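Local coordinates for protein Cd1 (Flavonifractor plautii, PDB 7D3B) that binds flavin mononucleotide and probably acts as an NADPH-dependent FMN reductase of the flavodoxin-like class, at residues A[2-7]-A[78-83]; A[109-114]-A[263-268]. All coordinates share one frame; numbering follows the deposited sequence.

Interaction 1 of 2, residues A[2-7]-A[78-83]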
# COMPACT_ATOMS: atom_id res chain seq x y z
N LYS A 2 -6.14 12.19 -15.20
CA LYS A 2 -4.72 11.86 -15.37
C LYS A 2 -4.43 10.53 -14.69
O LYS A 2 -4.62 10.38 -13.47
CB LYS A 2 -3.83 12.96 -14.79
CG LYS A 2 -4.16 14.37 -15.28
CD LYS A 2 -3.51 15.44 -14.38
CE LYS A 2 -4.43 16.65 -14.17
NZ LYS A 2 -4.07 17.40 -12.93
N ILE A 3 -3.97 9.55 -15.48
CA ILE A 3 -3.51 8.26 -14.98
C ILE A 3 -1.99 8.27 -14.98
O ILE A 3 -1.35 8.54 -16.01
CB ILE A 3 -4.04 7.09 -15.82
CG1 ILE A 3 -5.56 7.10 -15.86
CG2 ILE A 3 -3.57 5.76 -15.21
CD1 ILE A 3 -6.15 6.93 -14.50
N LEU A 4 -1.40 7.98 -13.82
CA LEU A 4 0.03 7.79 -13.65
C LEU A 4 0.33 6.30 -13.56
O LEU A 4 -0.26 5.59 -12.73
CB LEU A 4 0.52 8.52 -12.40
CG LEU A 4 1.99 8.40 -11.98
CD1 LEU A 4 2.94 8.85 -13.07
CD2 LEU A 4 2.21 9.22 -10.72
N GLY A 5 1.22 5.82 -14.43
CA GLY A 5 1.72 4.45 -14.36
C GLY A 5 3.14 4.44 -13.81
O GLY A 5 3.98 5.26 -14.20
N ILE A 6 3.39 3.52 -12.89
CA ILE A 6 4.68 3.42 -12.22
C ILE A 6 5.13 1.98 -12.34
O ILE A 6 4.33 1.06 -12.10
CB ILE A 6 4.59 3.82 -10.73
CG1 ILE A 6 4.15 5.28 -10.56
CG2 ILE A 6 5.89 3.53 -10.03
CD1 ILE A 6 3.72 5.64 -9.10
N SER A 7 6.40 1.77 -12.70
CA SER A 7 6.98 0.43 -12.79
C SER A 7 8.21 0.33 -11.91
O SER A 7 9.04 1.25 -11.88
CB SER A 7 7.36 0.07 -14.21
OG SER A 7 8.17 -1.09 -14.21
N LEU A 78 0.37 12.59 -6.10
CA LEU A 78 -0.72 13.43 -5.60
C LEU A 78 -1.45 14.14 -6.72
O LEU A 78 -2.62 14.53 -6.55
CB LEU A 78 -0.18 14.46 -4.61
CG LEU A 78 0.27 13.89 -3.27
CD1 LEU A 78 1.10 14.90 -2.49
CD2 LEU A 78 -0.97 13.47 -2.49
N ASP A 79 -0.80 14.35 -7.85
CA ASP A 79 -1.45 15.04 -8.95
C ASP A 79 -2.23 14.11 -9.84
O ASP A 79 -3.07 14.58 -10.62
CB ASP A 79 -0.41 15.81 -9.77
CG ASP A 79 0.07 17.03 -9.05
OD1 ASP A 79 -0.69 17.50 -8.17
OD2 ASP A 79 1.19 17.52 -9.33
N ALA A 80 -2.00 12.81 -9.74
CA ALA A 80 -2.72 11.87 -10.58
C ALA A 80 -4.10 11.64 -9.99
O ALA A 80 -4.27 11.66 -8.77
CB ALA A 80 -1.96 10.54 -10.67
N ASP A 81 -5.09 11.43 -10.86
CA ASP A 81 -6.40 11.03 -10.36
C ASP A 81 -6.47 9.52 -10.16
O ASP A 81 -7.30 9.03 -9.39
CB ASP A 81 -7.51 11.49 -11.31
CG ASP A 81 -7.46 12.99 -11.61
OD1 ASP A 81 -7.66 13.81 -10.69
OD2 ASP A 81 -7.22 13.35 -12.78
N GLY A 82 -5.61 8.78 -10.85
CA GLY A 82 -5.51 7.34 -10.67
C GLY A 82 -4.10 6.90 -10.97
O GLY A 82 -3.35 7.59 -11.68
N ILE A 83 -3.73 5.75 -10.43
CA ILE A 83 -2.35 5.27 -10.47
C ILE A 83 -2.37 3.79 -10.83
O ILE A 83 -3.15 3.03 -10.25
CB ILE A 83 -1.64 5.50 -9.13
CG1 ILE A 83 -1.50 7.01 -8.87
CG2 ILE A 83 -0.30 4.81 -9.09
CD1 ILE A 83 -0.98 7.35 -7.48
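With CG of D81 anti to its carbonyl carbon (chi1 -54°), the carboxylate turns back to the start of strand 2-7, and OD2 takes the backbone N-H of K2 at 2.9 Å. The bond is nearly straight (171° at the hydrogen) and uses the anti lone pair of OD2. K2 returns the grip through its carbonyl: K2 O accepts from D81 N at 2.9 Å in the carbonyl plane, and from G82 N at 3.2 Å with the donor tilted out of it. Two residues further, L4 N donates to G82 O at 2.9 Å. I3 pairs with G82 and L4 with I83 in parallel register, as in the doubly wound alpha/beta fold of flavodoxins, where strand 2-7 lies between strands 32-37 and 82-90 and helix 70-79 leads into the latter. On the side of the sheet bearing L4, the leucine CB meets A80 CB at 3.6 Å, while I6 CD1 crosses to I83 CG2 at 4.1 Å; M77 of that helix packs on L4, I6 and I83. On the other face, I3 CD1 lies 3.9 Å from G82 CA. The carboxylate of D79 is held by R132 in a salt bridge.

Interaction 2 of 2, residues A[109-114]-A[263-268]; sequences MDRGNN and DTLSGK
R111 and L265 make the closest approach between the two helix starts: L265 CD2 lies 3.6 Å from R111 CG and touches CD as well, so one methyl branch rests on the aliphatic part of the arginine. R111 CG stands anti to the backbone N (chi1 162°), which carries the chain toward helix 265-285 before a bend at chi3 turns the guanidinium away, where NH2 makes a weak hydrogen bond to P164 O. Beside this pair the backbone of G112 comes up to K268, whose CD lies 4.0 Å from G112 N. The lysine chain runs extended as far as CE and bends at chi4; K268 NZ is hydrogen-bonded to the carbonyls of H262 and L162 and lies 4.4 Å from D110 OD2, too far for a salt bridge though the opposite charges probably still attract. Behind these contacts stand two N-caps. D110 OD1 accepts from N113 N at 2.9 Å, 19° out of the carboxylate plane and on the anti side, while T264 OG1 takes G267 N at 3.2 Å. Each cap fixes the first turn that presents the touching residues. D110 also marks the break between helices 96-109 and 111-123. The contact sets the start of the long helix 265-285, which follows the four-stranded antiparallel sheet, against helix 111-123 of the flavodoxin-like domain, near the loop leading from helix 153-162 to strand 167-174.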
# COMPACT_ATOMS: atom_id res chain seq x y z
N MSE A 109 1.30 10.35 4.46
CA MSE A 109 0.14 10.02 3.64
C MSE A 109 -0.97 9.39 4.41
O MSE A 109 -2.02 9.08 3.85
CB MSE A 109 0.55 9.08 2.50
CG MSE A 109 1.47 9.71 1.48
SE MSE A 109 0.67 11.27 0.61
CE MSE A 109 -0.81 10.39 -0.33
N ASP A 110 -0.74 9.14 5.70
CA ASP A 110 -1.79 8.55 6.51
C ASP A 110 -3.02 9.44 6.47
O ASP A 110 -2.95 10.63 6.81
CB ASP A 110 -1.32 8.36 7.95
CG ASP A 110 -2.30 7.55 8.76
OD1 ASP A 110 -3.30 8.14 9.23
OD2 ASP A 110 -2.07 6.33 8.92
N ARG A 111 -4.16 8.89 6.03
CA ARG A 111 -5.35 9.72 5.93
C ARG A 111 -5.80 10.19 7.30
O ARG A 111 -6.17 11.36 7.47
CB ARG A 111 -6.47 8.96 5.21
CG ARG A 111 -7.84 9.56 5.42
CD ARG A 111 -8.86 9.19 4.33
NE ARG A 111 -9.04 10.30 3.40
CZ ARG A 111 -8.46 10.38 2.21
NH1 ARG A 111 -8.69 11.44 1.45
NH2 ARG A 111 -7.67 9.41 1.78
N GLY A 112 -5.76 9.30 8.29
CA GLY A 112 -6.12 9.69 9.63
C GLY A 112 -5.33 10.89 10.13
O GLY A 112 -5.92 11.90 10.53
N ASN A 113 -4.00 10.78 10.12
CA ASN A 113 -3.18 11.86 10.67
C ASN A 113 -3.32 13.14 9.88
O ASN A 113 -3.17 14.22 10.45
CB ASN A 113 -1.72 11.44 10.74
CG ASN A 113 -1.52 10.21 11.59
OD1 ASN A 113 -2.15 10.06 12.64
ND2 ASN A 113 -0.67 9.31 11.12
N ASN A 114 -3.62 13.05 8.58
CA ASN A 114 -3.73 14.26 7.77
C ASN A 114 -5.06 14.97 7.99
O ASN A 114 -5.12 16.21 7.93
CB ASN A 114 -3.53 13.91 6.29
CG ASN A 114 -2.07 13.71 5.93
OD1 ASN A 114 -1.69 12.71 5.33
ND2 ASN A 114 -1.23 14.67 6.29
N ASP A 263 -8.15 -0.10 7.54
CA ASP A 263 -8.38 0.66 6.32
C ASP A 263 -9.64 1.52 6.38
O ASP A 263 -10.19 1.90 5.35
CB ASP A 263 -8.43 -0.29 5.11
CG ASP A 263 -9.54 -1.32 5.23
OD1 ASP A 263 -10.06 -1.51 6.34
OD2 ASP A 263 -9.89 -1.94 4.20
N THR A 264 -10.10 1.83 7.59
CA THR A 264 -11.23 2.72 7.81
C THR A 264 -10.79 3.89 8.67
O THR A 264 -9.86 3.76 9.47
CB THR A 264 -12.37 1.99 8.49
OG1 THR A 264 -11.94 1.57 9.78
CG2 THR A 264 -12.77 0.77 7.68
N LEU A 265 -11.46 5.04 8.51
CA LEU A 265 -11.13 6.19 9.35
C LEU A 265 -11.25 5.84 10.83
O LEU A 265 -10.37 6.16 11.63
CB LEU A 265 -12.03 7.37 9.02
CG LEU A 265 -11.55 8.39 8.00
CD1 LEU A 265 -12.37 9.66 8.19
CD2 LEU A 265 -10.06 8.68 8.13
N SER A 266 -12.35 5.18 11.20
CA SER A 266 -12.57 4.82 12.59
C SER A 266 -11.37 4.05 13.14
O SER A 266 -10.80 4.42 14.18
CB SER A 266 -13.86 4.01 12.70
OG SER A 266 -14.08 3.52 14.01
N GLY A 267 -10.95 2.99 12.44
CA GLY A 267 -9.84 2.18 12.92
C GLY A 267 -8.51 2.90 12.95
O GLY A 267 -7.66 2.61 13.79
N LYS A 268 -8.31 3.86 12.04
CA LYS A 268 -7.09 4.65 12.06
C LYS A 268 -7.08 5.62 13.23
O LYS A 268 -6.05 5.78 13.90
CB LYS A 268 -6.91 5.40 10.74
CG LYS A 268 -6.58 4.51 9.56
CD LYS A 268 -6.32 5.35 8.32
CE LYS A 268 -6.05 4.47 7.11
NZ LYS A 268 -4.99 3.43 7.37

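Two levels of organisation appear in one chain: interaction 1 joins neighbouring strands within the flavodoxin-like sheet, whereas interaction 2 joins that domain to the long helix 265-285 that follows the four-stranded sheet. Their centres are 21 Å apart, yet their segments touch, L78 CD2, on helix 70-79, meeting CE of selenomethionine M109 at 3.8 Å. W166 and L74 also pack on M109, so this spot links the helix leading into strand 82-90 with the break before helix 111-123. Of the two, interaction 1 is related to the cofactor at some remove, the side chain of I6 being about 12 Å from the bound FMN.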